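PDB 1WPX: carboxypeptidase Y inhibitor from Saccharomyces cerevisiae, which inhibits carboxypeptidase Y, a serine proteinase, specifically and potently, as a member of the phosphatidylethanolamine-binding protein family. Local coordinates for residues 19-25 against 163-167; 41-45 against 56-60; 93-97 against 108-112. One frame throughout, in Å; residues are numbered along the deposited sequence.

Contact 1: residues 19-25 against 163-167; sequences HGILEDV and RYVFL. With SO4 (sulfate ion), chain G.
Residues 19-25 leave helix 8-18 through a Schellman motif and wind into a weakly bonded helical turn at 21-24, facing the extended strand 163-167. Gly-20, at phi/psi 52/28, is the C' residue: Ile-21 N returns to Tyr-16 O and Gly-20 N to Lys-17 O. The nearest CA atoms, those of Ile-21 and Val-165, are 8.2 Å apart, so side chains bridge the gap. Arg-163 (m, t, m, chi4 near 180°) reaches into the turn. Arg-163 NH1 donates to His-19 O at 2.9 Å and forms a salt bridge with Asp-24 OD1 at 2.7 Å; Arg-163 NH2 reaches Asp-24 OD1 at 2.8 Å and also pairs with Asp-98. This turn packs on the Arg-163, Val-165 and Leu-167 side of strand 162-170, in the antiparallel sheet of the phosphatidylethanolamine-binding protein fold. Behind the charges, Ile-21 CD1 meets Val-165 CG2 at 3.8 Å and Arg-163 CD at 3.9 Å. On the strand's other side, Tyr-164 OH donates to sulfate O2 at 3.3 Å.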
# COMPACT_ATOMS: atom_id res chain seq x y z
N HIS B 19 13.90 -6.77 -9.60
CA HIS B 19 13.44 -7.35 -10.86
C HIS B 19 14.48 -7.32 -11.98
O HIS B 19 14.14 -7.40 -13.16
CB HIS B 19 12.16 -6.64 -11.30
CG HIS B 19 11.06 -6.72 -10.28
ND1 HIS B 19 10.25 -7.82 -10.14
CD2 HIS B 19 10.70 -5.86 -9.29
CE1 HIS B 19 9.44 -7.64 -9.11
NE2 HIS B 19 9.69 -6.46 -8.58
N GLY B 20 15.75 -7.20 -11.59
CA GLY B 20 16.85 -7.19 -12.55
C GLY B 20 16.79 -6.21 -13.72
O GLY B 20 17.37 -6.47 -14.77
N ILE B 21 16.10 -5.09 -13.54
CA ILE B 21 15.99 -4.10 -14.60
C ILE B 21 17.31 -3.34 -14.79
O ILE B 21 17.62 -2.89 -15.89
CB ILE B 21 14.88 -3.07 -14.29
CG1 ILE B 21 13.54 -3.78 -14.09
CG2 ILE B 21 14.80 -2.04 -15.41
CD1 ILE B 21 12.99 -4.44 -15.32
N LEU B 22 18.09 -3.22 -13.72
CA LEU B 22 19.37 -2.51 -13.78
C LEU B 22 20.48 -3.31 -14.48
O LEU B 22 21.41 -2.73 -15.02
CB LEU B 22 19.86 -2.14 -12.37
CG LEU B 22 19.03 -1.17 -11.54
CD1 LEU B 22 19.71 -0.94 -10.20
CD2 LEU B 22 18.88 0.14 -12.28
N GLU B 23 20.36 -4.63 -14.46
CA GLU B 23 21.38 -5.48 -15.07
C GLU B 23 20.98 -6.06 -16.41
O GLU B 23 21.79 -6.12 -17.33
CB GLU B 23 21.75 -6.62 -14.11
CG GLU B 23 20.69 -6.90 -13.06
CD GLU B 23 20.66 -5.83 -11.97
OE1 GLU B 23 19.57 -5.58 -11.39
OE2 GLU B 23 21.73 -5.24 -11.70
N ASP B 24 19.73 -6.49 -16.53
CA ASP B 24 19.27 -7.07 -17.79
C ASP B 24 18.99 -6.04 -18.86
O ASP B 24 19.21 -6.30 -20.05
CB ASP B 24 17.99 -7.87 -17.56
CG ASP B 24 18.15 -8.91 -16.50
OD1 ASP B 24 17.14 -9.59 -16.18
OD2 ASP B 24 19.27 -9.06 -15.98
N VAL B 25 18.52 -4.86 -18.46
CA VAL B 25 18.16 -3.84 -19.43
C VAL B 25 18.99 -2.57 -19.44
O VAL B 25 19.59 -2.23 -20.46
CB VAL B 25 16.68 -3.46 -19.25
CG1 VAL B 25 16.22 -2.60 -20.40
CG2 VAL B 25 15.84 -4.71 -19.14
N ARG B 163 8.85 -9.02 -18.94
CA ARG B 163 9.01 -7.66 -18.43
C ARG B 163 8.85 -6.69 -19.60
O ARG B 163 9.52 -6.83 -20.63
CB ARG B 163 10.38 -7.48 -17.80
CG ARG B 163 10.53 -8.10 -16.43
CD ARG B 163 11.98 -8.13 -15.99
NE ARG B 163 12.79 -8.92 -16.91
CZ ARG B 163 14.10 -9.06 -16.81
NH1 ARG B 163 14.76 -8.46 -15.82
NH2 ARG B 163 14.76 -9.79 -17.71
N TYR B 164 7.94 -5.74 -19.46
CA TYR B 164 7.71 -4.73 -20.48
C TYR B 164 8.20 -3.42 -19.88
O TYR B 164 7.51 -2.81 -19.05
CB TYR B 164 6.23 -4.69 -20.83
CG TYR B 164 5.83 -5.95 -21.56
CD1 TYR B 164 6.21 -6.15 -22.89
CD2 TYR B 164 5.19 -7.00 -20.89
CE1 TYR B 164 5.96 -7.35 -23.54
CE2 TYR B 164 4.93 -8.21 -21.53
CZ TYR B 164 5.33 -8.38 -22.86
OH TYR B 164 5.12 -9.58 -23.50
N VAL B 165 9.39 -3.01 -20.30
CA VAL B 165 10.04 -1.81 -19.76
C VAL B 165 9.99 -0.51 -20.56
O VAL B 165 10.42 -0.44 -21.71
CB VAL B 165 11.52 -2.13 -19.45
CG1 VAL B 165 12.14 -1.02 -18.63
CG2 VAL B 165 11.63 -3.46 -18.73
N PHE B 166 9.47 0.54 -19.92
CA PHE B 166 9.41 1.86 -20.54
C PHE B 166 10.62 2.65 -20.04
O PHE B 166 10.93 2.64 -18.84
CB PHE B 166 8.13 2.60 -20.14
CG PHE B 166 6.89 2.05 -20.77
CD1 PHE B 166 6.03 1.24 -20.05
CD2 PHE B 166 6.58 2.36 -22.09
CE1 PHE B 166 4.87 0.73 -20.63
CE2 PHE B 166 5.42 1.86 -22.68
CZ PHE B 166 4.56 1.05 -21.95
N LEU B 167 11.30 3.33 -20.96
CA LEU B 167 12.47 4.14 -20.60
C LEU B 167 12.43 5.51 -21.27
O LEU B 167 12.17 5.62 -22.47
CB LEU B 167 13.77 3.43 -21.01
CG LEU B 167 14.01 2.02 -20.45
CD1 LEU B 167 13.50 1.00 -21.44
CD2 LEU B 167 15.49 1.80 -20.23
S SO4 G . 6.90 -9.86 -27.08
O1 SO4 G . 7.03 -9.86 -28.55
O2 SO4 G . 5.59 -9.29 -26.71
O3 SO4 G . 7.00 -11.24 -26.57
O4 SO4 G . 7.98 -9.04 -26.49

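Contact 2: residues 41-45 against 56-60; sequences YSSSA and EKARS
A type I turn from Ser-42 to Ala-45 closes on a classic beta bulge, Tyr-41 and Ser-42 both facing Ala-45. Tyr-41 N donates to Ala-45 O at 2.8 Å, and Ala-45 N to Ser-42 O at a very short 2.5 Å. This tight connection between strands 35-40 and 45-47 packs against residues 56-60, a 3-10 turn at 56-57 followed by loop. The nearest CA pairs are Tyr-41 with Ala-58 (6.2 Å) and Ala-45 with Lys-57 (6.6 Å). Tyr-41, chi1 m, turns a ring face to Ala-58: a CH-pi contact puts Ala-58 CA 3.7 Å from the Tyr-41 ring centroid, 16° off the normal. Ser-60 O sits at the ring edge, 3.2 Å from Tyr-41 CE1. The Tyr-41 hydroxyl bonds to that of Tyr-150, which also meets Ala-58 O. The Lys-57 side chain, m at chi1, t at chi2 and chi3, m at chi4, brings Lys-57 CD within 4.1 Å of Ala-45 CB, and Lys-57 NZ donates to Ser-44 OG at 2.8 Å.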
# COMPACT_ATOMS: atom_id res chain seq x y z
N TYR B 41 -2.59 2.85 -19.64
CA TYR B 41 -3.29 2.44 -20.85
C TYR B 41 -4.72 2.91 -20.74
O TYR B 41 -5.32 3.36 -21.72
CB TYR B 41 -3.24 0.93 -21.00
CG TYR B 41 -1.90 0.42 -21.46
CD1 TYR B 41 -1.53 0.48 -22.81
CD2 TYR B 41 -0.97 -0.09 -20.55
CE1 TYR B 41 -0.28 0.04 -23.23
CE2 TYR B 41 0.28 -0.53 -20.97
CZ TYR B 41 0.62 -0.46 -22.31
OH TYR B 41 1.84 -0.91 -22.72
N SER B 42 -5.26 2.81 -19.54
CA SER B 42 -6.62 3.24 -19.24
C SER B 42 -6.75 3.35 -17.72
O SER B 42 -5.94 2.78 -16.99
CB SER B 42 -7.65 2.24 -19.78
OG SER B 42 -7.53 0.99 -19.13
N SER B 43 -7.76 4.07 -17.25
CA SER B 43 -7.96 4.26 -15.82
C SER B 43 -7.85 2.96 -15.03
O SER B 43 -7.54 2.97 -13.84
CB SER B 43 -9.32 4.92 -15.56
OG SER B 43 -10.39 4.09 -15.96
N SER B 44 -8.07 1.83 -15.70
CA SER B 44 -8.00 0.55 -15.03
C SER B 44 -6.72 -0.21 -15.40
O SER B 44 -6.49 -1.32 -14.92
CB SER B 44 -9.21 -0.31 -15.40
OG SER B 44 -9.15 -0.70 -16.77
N ALA B 45 -5.90 0.40 -16.25
CA ALA B 45 -4.67 -0.25 -16.68
C ALA B 45 -3.45 0.64 -16.53
O ALA B 45 -2.86 1.08 -17.52
CB ALA B 45 -4.81 -0.71 -18.12
N GLU B 56 -4.65 -7.88 -23.43
CA GLU B 56 -5.60 -7.11 -24.23
C GLU B 56 -5.74 -5.65 -23.81
O GLU B 56 -6.17 -4.82 -24.61
CB GLU B 56 -6.98 -7.77 -24.21
CG GLU B 56 -7.56 -7.99 -22.83
CD GLU B 56 -6.99 -9.22 -22.13
OE1 GLU B 56 -7.37 -9.45 -20.96
OE2 GLU B 56 -6.17 -9.96 -22.75
N LYS B 57 -5.38 -5.34 -22.57
CA LYS B 57 -5.47 -3.96 -22.11
C LYS B 57 -4.30 -3.13 -22.61
O LYS B 57 -4.42 -1.91 -22.77
CB LYS B 57 -5.55 -3.92 -20.58
CG LYS B 57 -6.96 -4.16 -20.05
CD LYS B 57 -6.99 -4.16 -18.53
CE LYS B 57 -8.42 -4.25 -17.99
NZ LYS B 57 -9.20 -3.01 -18.27
N ALA B 58 -3.17 -3.78 -22.89
CA ALA B 58 -1.98 -3.10 -23.38
C ALA B 58 -1.94 -3.18 -24.91
O ALA B 58 -0.87 -3.19 -25.52
CB ALA B 58 -0.74 -3.75 -22.79
N ARG B 59 -3.12 -3.22 -25.51
CA ARG B 59 -3.26 -3.33 -26.96
C ARG B 59 -2.89 -2.06 -27.73
O ARG B 59 -2.24 -2.14 -28.77
CB ARG B 59 -4.71 -3.74 -27.27
CG ARG B 59 -4.92 -4.30 -28.65
CD ARG B 59 -6.39 -4.60 -28.89
NE ARG B 59 -7.24 -3.45 -28.55
CZ ARG B 59 -8.46 -3.24 -29.05
NH1 ARG B 59 -8.98 -4.09 -29.92
NH2 ARG B 59 -9.15 -2.17 -28.67
N SER B 60 -3.29 -0.90 -27.24
CA SER B 60 -2.98 0.36 -27.92
C SER B 60 -1.86 1.11 -27.21
O SER B 60 -1.39 0.69 -26.15
CB SER B 60 -4.23 1.25 -27.98
OG SER B 60 -5.28 0.57 -28.66

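Contact 3: residues 93-97 against 108-112; sequences VMTDP and SEFCH. With SO4 (sulfate ion), chain G.
Thr-95 OG1 donates to Glu-109 OE1 at 2.5 Å, and His-112 NE2 to sulfate O4 at 2.7 Å in a nearly straight bond (165°). Asp-96 OD2 lies 2.6 Å from sulfate O4. Asp-96 OD2 is hydrogen-bonded to His-162 ND1 and Asp-96 OD1 to Asp-98 N, while His-112 ND1 is held by Met-151 O. Main-chain bonds join the strands: His-112 N to Met-94 O at 2.9 Å, Phe-110 N to Asp-96 O at 2.9 Å, and Asp-96 N to Phe-110 O at 3.2 Å. The short axes of 93-96 and 110-112 run antiparallel at 144°, 4.9 Å apart at closest. Thr-95 and Cys-111 form a non-hydrogen-bonded pair, Asp-96 and Phe-110 a hydrogen-bonded one. Glu-109, at phi/psi 74/82, shares Asp-96 with Phe-110 in a G1 bulge; beyond it Ser-108 OG donates to Pro-97 O at 3.1 Å. On the Asp-96 face, Met-94 CE packs 3.5 Å from His-112 CB, and Phe-110 turns a ring face to the sulfate, with Phe-110 CD1 3.6 Å from sulfate O1. Asp-96 and Pro-97 begin the DPDxP signature of phosphatidylethanolamine-binding proteins, and the sulfate, probably from the crystallisation liquor, sits in a position consistent with their anion pocket for a phosphate group.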
# COMPACT_ATOMS: atom_id res chain seq x y z
N VAL B 93 11.12 4.81 -25.02
CA VAL B 93 11.32 3.45 -25.49
C VAL B 93 10.51 2.40 -24.72
O VAL B 93 10.20 2.58 -23.55
CB VAL B 93 12.82 3.06 -25.38
CG1 VAL B 93 13.01 1.57 -25.65
CG2 VAL B 93 13.64 3.88 -26.35
N MET B 94 10.17 1.31 -25.40
CA MET B 94 9.47 0.19 -24.77
C MET B 94 10.13 -1.09 -25.26
O MET B 94 10.14 -1.36 -26.46
CB MET B 94 7.98 0.16 -25.11
CG MET B 94 7.23 -0.88 -24.28
SD MET B 94 5.48 -1.05 -24.67
CE MET B 94 5.33 -2.84 -24.75
N THR B 95 10.68 -1.87 -24.35
CA THR B 95 11.34 -3.10 -24.75
C THR B 95 11.04 -4.27 -23.82
O THR B 95 10.69 -4.09 -22.65
CB THR B 95 12.87 -2.90 -24.83
OG1 THR B 95 13.47 -4.03 -25.47
CG2 THR B 95 13.45 -2.74 -23.42
N ASP B 96 11.19 -5.48 -24.36
CA ASP B 96 10.97 -6.72 -23.63
C ASP B 96 12.29 -7.50 -23.64
O ASP B 96 12.73 -7.95 -24.69
CB ASP B 96 9.86 -7.54 -24.30
CG ASP B 96 9.68 -8.92 -23.67
OD1 ASP B 96 10.39 -9.25 -22.70
OD2 ASP B 96 8.81 -9.68 -24.15
N PRO B 97 12.93 -7.66 -22.48
CA PRO B 97 14.20 -8.40 -22.43
C PRO B 97 13.96 -9.89 -22.19
O PRO B 97 14.91 -10.66 -22.04
CB PRO B 97 14.92 -7.75 -21.27
CG PRO B 97 13.80 -7.54 -20.30
CD PRO B 97 12.64 -7.04 -21.17
N SER B 108 15.94 -11.84 -27.29
CA SER B 108 16.05 -10.92 -26.16
C SER B 108 16.12 -9.47 -26.60
O SER B 108 16.93 -9.09 -27.45
CB SER B 108 17.26 -11.26 -25.29
OG SER B 108 17.23 -10.52 -24.07
N GLU B 109 15.27 -8.67 -25.97
CA GLU B 109 15.13 -7.25 -26.25
C GLU B 109 14.40 -7.13 -27.57
O GLU B 109 15.00 -6.99 -28.63
CB GLU B 109 16.50 -6.57 -26.29
CG GLU B 109 17.09 -6.33 -24.90
CD GLU B 109 16.84 -4.92 -24.38
OE1 GLU B 109 15.87 -4.27 -24.81
OE2 GLU B 109 17.63 -4.46 -23.52
N PHE B 110 13.08 -7.24 -27.48
CA PHE B 110 12.19 -7.12 -28.62
C PHE B 110 11.70 -5.68 -28.57
O PHE B 110 11.13 -5.23 -27.57
CB PHE B 110 11.04 -8.12 -28.46
CG PHE B 110 10.16 -8.22 -29.67
CD1 PHE B 110 9.13 -7.31 -29.87
CD2 PHE B 110 10.33 -9.25 -30.59
CE1 PHE B 110 8.28 -7.43 -30.97
CE2 PHE B 110 9.49 -9.37 -31.69
CZ PHE B 110 8.46 -8.46 -31.88
N CYS B 111 11.93 -4.94 -29.66
CA CYS B 111 11.56 -3.54 -29.73
C CYS B 111 10.06 -3.31 -29.95
O CYS B 111 9.51 -3.62 -31.00
CB CYS B 111 12.36 -2.86 -30.84
SG CYS B 111 12.42 -1.07 -30.72
N HIS B 112 9.41 -2.75 -28.93
CA HIS B 112 7.98 -2.50 -28.99
C HIS B 112 7.61 -1.07 -29.36
O HIS B 112 6.56 -0.83 -29.96
CB HIS B 112 7.35 -2.86 -27.64
CG HIS B 112 7.10 -4.33 -27.47
ND1 HIS B 112 6.00 -4.96 -28.00
CD2 HIS B 112 7.83 -5.28 -26.85
CE1 HIS B 112 6.06 -6.25 -27.71
NE2 HIS B 112 7.16 -6.47 -27.02
S SO4 G . 6.90 -9.86 -27.08
O1 SO4 G . 7.03 -9.86 -28.55
O2 SO4 G . 5.59 -9.29 -26.71
O3 SO4 G . 7.00 -11.24 -26.57
O4 SO4 G . 7.98 -9.04 -26.49

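How the contacts relate
Along the chain the order is 19-25, then all of contact 2, then all of contact 3, and finally 163-167, so contact 1 spans the other two. Contacts 1 and 3 have centres about 9 Å apart and share the antiparallel sheet, where strands 90-96 and 162-170 are neighbours: Val-165 N meets Thr-95 O at 2.9 Å and Leu-167 O meets Val-93 N at 2.9 Å. Both touch the sulfate. Contact 2 is peripheral, its centre about 20 Å from contact 1 and 18 Å from contact 3, yet its Tyr-41 OH reaches Phe-166 CZ at 3.4 Å. The N-terminal turn and the sulfate, which probably marks the family's anion pocket, lie on opposite faces of strand 162-170.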